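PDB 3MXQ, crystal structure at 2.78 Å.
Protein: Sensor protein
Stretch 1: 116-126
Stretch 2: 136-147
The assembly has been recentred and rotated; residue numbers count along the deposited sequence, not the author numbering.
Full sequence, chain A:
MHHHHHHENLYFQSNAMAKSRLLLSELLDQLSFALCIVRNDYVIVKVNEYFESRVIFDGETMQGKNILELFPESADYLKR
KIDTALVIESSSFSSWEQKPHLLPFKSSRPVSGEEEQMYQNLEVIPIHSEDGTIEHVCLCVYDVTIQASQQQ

Stretch 1 116-126: EQMYQNLEVIP
Stretch 2 (136-147) HVCLCVYDVTIQ

Two neighbouring strands of one chain, 118-126 and 136-145, form an antiparallel β-ladder whose backbone hydrogen bonds run almost its full length and whose side chains pair directly across both faces. The strand directions differ by 160°, the axes approach to 4.5 Å, and 1042 Å² of surface is buried between the stretches. Backbone angles are extended throughout the ladder, phi from about -70° to -160° and psi from about 119° to 166°. The register is unbroken: Met118 faces Thr145, Gln120 faces Asp143, Leu122 faces Val141, Val124 faces Leu139 and Pro126 faces Val137 as non-hydrogen-bonded pairs, with CA-CA separations of 4.1 to 4.9 Å. Between them lie the hydrogen-bonded pairs Tyr119-Val144, Asn121-Tyr142, Glu123-Cys140 and Ile125-Cys138, with CA-CA separations of 4.9 to 5.3 Å.

Each of these four pairs closes a two-bond ring. Tyr119 N donates to Val144 O (2.9 Å) and Val144 N to Tyr119 O (2.7 Å); Asn121 N to Tyr142 O (2.7 Å) and Tyr142 N to Asn121 O (2.8 Å). Further along, Glu123 N donates to Cys140 O (3.0 Å) and Cys140 N to Glu123 O (3.1 Å), then Ile125 N to Cys138 O (2.9 Å) and Cys138 N to Ile125 O (2.7 Å). A single bond, Ile146 N to Gln117 O (2.8 Å), extends the pattern beyond the strands. Proline has no amide hydrogen, but Pro126 occupies a non-hydrogen-bonded site, so its ring costs the ladder no bond. CA-H...O contacts fill the spaces between rings, as from Gln120 CA to Tyr142 O (3.2 Å), and another, Val137 CA to Ile125 O (3.3 Å), lies just past the last ring.

On the face carrying Tyr119, Asn121, Glu123 and Ile125, the Tyr119 side chain (chi1 74°, p; chi2 102°) lays its ring against Val144 (t). Val144 CB lies 3.9 Å from the centroid of the Tyr119 ring, 27° off the normal, a CH-pi contact over the face. Asn121 (m) also reaches Val144, ND2 to CG2 3.4 Å. Glu123, extended with chi1 and chi2 both t, brings OE2 to 3.0 Å from Tyr142 OH, at the edge of the Tyr142 ring (chi1 -58°, m; chi2 -88°). Ile125 (m, t) and Cys138 (t) meet CB to CB at 4.1 Å.

The other face is apolar at its centre. Leu122 (t, p) places CD1 4.0 Å from CG2 of Val141 (t). Val124 (t) packs diagonally as well as directly: its CG1 lies 3.9 Å from both Leu139 CD2 (Leu139 m, t) and Val137 CG2 (Val137 chi1 -26°, between wells). Toward the Met118 end the face turns polar, with Gln120 (m, t) setting its CG 3.7 Å from Asp143 OD1 (Asp143 m). Selenomethionine Met118 (p, t) has CB 3.1 Å from Val144 O, but its tip leads away from the partner strand.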

# COMPACT_ATOMS: atom_id res chain seq x y z
N GLU A 116 19.83 6.01 19.03
CA GLU A 116 18.94 5.83 17.88
C GLU A 116 17.95 6.99 17.73
O GLU A 116 16.77 6.88 18.07
CB GLU A 116 18.21 4.48 17.99
N GLN A 117 18.45 8.11 17.20
CA GLN A 117 17.67 9.34 17.08
C GLN A 117 16.69 9.33 15.91
O GLN A 117 17.00 8.86 14.81
CB GLN A 117 18.59 10.57 16.98
CG GLN A 117 19.40 10.88 18.26
CD GLN A 117 18.60 11.63 19.32
OE1 GLN A 117 17.58 12.26 19.03
NE2 GLN A 117 19.08 11.58 20.57
N MSE A 118 15.49 9.85 16.16
CA MSE A 118 14.47 9.97 15.13
C MSE A 118 14.14 11.44 14.82
O MSE A 118 14.56 12.33 15.55
CB MSE A 118 13.20 9.19 15.52
CG MSE A 118 12.83 9.20 16.99
SE MSE A 118 11.57 7.75 17.42
CE MSE A 118 12.40 7.09 19.08
N TYR A 119 13.44 11.67 13.72
CA TYR A 119 12.99 13.01 13.32
C TYR A 119 11.81 12.94 12.33
O TYR A 119 11.55 11.90 11.74
CB TYR A 119 14.15 13.83 12.74
CG TYR A 119 14.58 13.44 11.35
CD1 TYR A 119 14.20 14.19 10.24
CD2 TYR A 119 15.37 12.31 11.14
CE1 TYR A 119 14.59 13.82 8.94
CE2 TYR A 119 15.77 11.93 9.84
CZ TYR A 119 15.37 12.69 8.75
OH TYR A 119 15.76 12.33 7.47
N GLN A 120 11.11 14.05 12.17
CA GLN A 120 9.94 14.14 11.31
C GLN A 120 10.18 14.96 10.06
O GLN A 120 10.91 15.94 10.08
CB GLN A 120 8.76 14.74 12.07
CG GLN A 120 8.24 13.86 13.18
CD GLN A 120 7.01 14.43 13.87
OE1 GLN A 120 6.69 15.63 13.75
NE2 GLN A 120 6.30 13.57 14.60
N ASN A 121 9.55 14.52 8.97
CA ASN A 121 9.48 15.29 7.73
C ASN A 121 8.06 15.79 7.50
O ASN A 121 7.08 15.16 7.93
CB ASN A 121 9.94 14.45 6.54
CG ASN A 121 11.45 14.32 6.46
OD1 ASN A 121 12.18 15.27 6.72
ND2 ASN A 121 11.92 13.15 6.05
N LEU A 122 7.96 16.94 6.83
CA LEU A 122 6.69 17.60 6.54
C LEU A 122 6.57 17.91 5.07
O LEU A 122 7.50 18.45 4.45
CB LEU A 122 6.56 18.89 7.35
CG LEU A 122 5.42 19.83 6.97
CD1 LEU A 122 4.08 19.25 7.28
CD2 LEU A 122 5.59 21.13 7.72
N GLU A 123 5.42 17.56 4.51
CA GLU A 123 5.12 17.81 3.10
C GLU A 123 3.84 18.61 3.02
O GLU A 123 2.83 18.24 3.59
CB GLU A 123 4.97 16.48 2.35
CG GLU A 123 4.87 16.63 0.84
CD GLU A 123 5.25 15.34 0.06
OE1 GLU A 123 6.10 15.47 -0.89
OE2 GLU A 123 4.71 14.23 0.37
N VAL A 124 3.92 19.75 2.35
CA VAL A 124 2.75 20.60 2.10
C VAL A 124 2.44 20.61 0.61
O VAL A 124 3.29 20.97 -0.21
CB VAL A 124 3.00 22.03 2.61
CG1 VAL A 124 1.74 22.86 2.47
CG2 VAL A 124 3.43 22.01 4.07
N ILE A 125 1.23 20.21 0.25
CA ILE A 125 0.82 20.15 -1.15
C ILE A 125 -0.45 20.96 -1.38
O ILE A 125 -1.50 20.65 -0.79
CB ILE A 125 0.51 18.72 -1.60
CG1 ILE A 125 1.73 17.79 -1.43
CG2 ILE A 125 0.02 18.72 -3.03
CD1 ILE A 125 1.37 16.32 -1.20
N PRO A 126 -0.37 21.99 -2.25
CA PRO A 126 -1.54 22.80 -2.59
C PRO A 126 -2.53 22.00 -3.41
O PRO A 126 -2.12 21.06 -4.08
CB PRO A 126 -0.95 23.93 -3.42
CG PRO A 126 0.34 23.42 -3.94
CD PRO A 126 0.83 22.38 -3.01
N HIS A 136 -7.63 24.31 -0.93
CA HIS A 136 -7.20 23.43 0.14
C HIS A 136 -5.71 23.20 0.02
O HIS A 136 -5.14 23.31 -1.07
CB HIS A 136 -7.90 22.08 0.06
CG HIS A 136 -9.39 22.18 0.05
ND1 HIS A 136 -10.11 22.36 -1.11
CD2 HIS A 136 -10.29 22.13 1.06
CE1 HIS A 136 -11.40 22.41 -0.82
NE2 HIS A 136 -11.54 22.28 0.49
N VAL A 137 -5.08 22.88 1.15
CA VAL A 137 -3.78 22.22 1.09
C VAL A 137 -3.75 20.92 1.89
O VAL A 137 -4.43 20.78 2.91
CB VAL A 137 -2.59 23.15 1.44
CG1 VAL A 137 -2.95 24.58 1.16
CG2 VAL A 137 -2.17 22.98 2.87
N CYS A 138 -2.98 19.97 1.37
CA CYS A 138 -2.73 18.70 1.99
C CYS A 138 -1.47 18.74 2.85
O CYS A 138 -0.46 19.32 2.46
CB CYS A 138 -2.56 17.68 0.89
SG CYS A 138 -2.40 15.99 1.44
N LEU A 139 -1.52 18.13 4.03
CA LEU A 139 -0.36 18.06 4.94
C LEU A 139 -0.10 16.62 5.31
O LEU A 139 -1.02 15.88 5.68
CB LEU A 139 -0.58 18.86 6.22
CG LEU A 139 -1.10 20.29 6.15
CD1 LEU A 139 -1.23 20.87 7.54
CD2 LEU A 139 -0.14 21.11 5.36
N CYS A 140 1.15 16.22 5.22
CA CYS A 140 1.53 14.87 5.52
C CYS A 140 2.74 14.95 6.40
O CYS A 140 3.70 15.66 6.08
CB CYS A 140 1.87 14.12 4.24
SG CYS A 140 0.54 14.17 2.98
N VAL A 141 2.71 14.25 7.53
CA VAL A 141 3.86 14.25 8.43
C VAL A 141 4.45 12.85 8.48
O VAL A 141 3.76 11.90 8.83
CB VAL A 141 3.51 14.80 9.83
CG1 VAL A 141 4.71 14.71 10.77
CG2 VAL A 141 3.03 16.25 9.72
N TYR A 142 5.73 12.76 8.12
CA TYR A 142 6.44 11.49 8.03
C TYR A 142 7.44 11.36 9.14
O TYR A 142 8.08 12.32 9.50
CB TYR A 142 7.20 11.38 6.72
CG TYR A 142 6.35 11.51 5.49
CD1 TYR A 142 5.74 10.40 4.92
CD2 TYR A 142 6.18 12.76 4.88
CE1 TYR A 142 4.97 10.52 3.80
CE2 TYR A 142 5.40 12.88 3.74
CZ TYR A 142 4.80 11.75 3.21
OH TYR A 142 4.03 11.89 2.09
N ASP A 143 7.60 10.13 9.64
CA ASP A 143 8.54 9.83 10.70
C ASP A 143 9.75 9.07 10.18
O ASP A 143 9.59 8.04 9.54
CB ASP A 143 7.85 9.02 11.78
CG ASP A 143 7.15 9.90 12.79
OD1 ASP A 143 7.77 10.23 13.82
OD2 ASP A 143 6.01 10.32 12.54
N VAL A 144 10.94 9.60 10.44
CA VAL A 144 12.19 8.90 10.09
C VAL A 144 12.98 8.52 11.36
O VAL A 144 12.81 9.13 12.41
CB VAL A 144 13.08 9.74 9.13
CG1 VAL A 144 14.11 8.86 8.44
CG2 VAL A 144 12.25 10.42 8.08
N THR A 145 13.84 7.51 11.24
CA THR A 145 14.63 6.99 12.34
C THR A 145 16.06 6.70 11.86
O THR A 145 16.25 5.88 10.96
CB THR A 145 13.99 5.70 12.90
OG1 THR A 145 12.60 5.95 13.18
CG2 THR A 145 14.69 5.23 14.18
N ILE A 146 17.04 7.38 12.46
CA ILE A 146 18.44 7.25 12.04
C ILE A 146 19.21 6.19 12.84
O ILE A 146 18.61 5.40 13.57
CB ILE A 146 19.15 8.61 12.11
N GLN A 147 20.54 6.18 12.68
CA GLN A 147 21.45 5.20 13.29
C GLN A 147 21.16 3.76 12.87
O GLN A 147 22.01 3.10 12.26
CB GLN A 147 21.49 5.33 14.83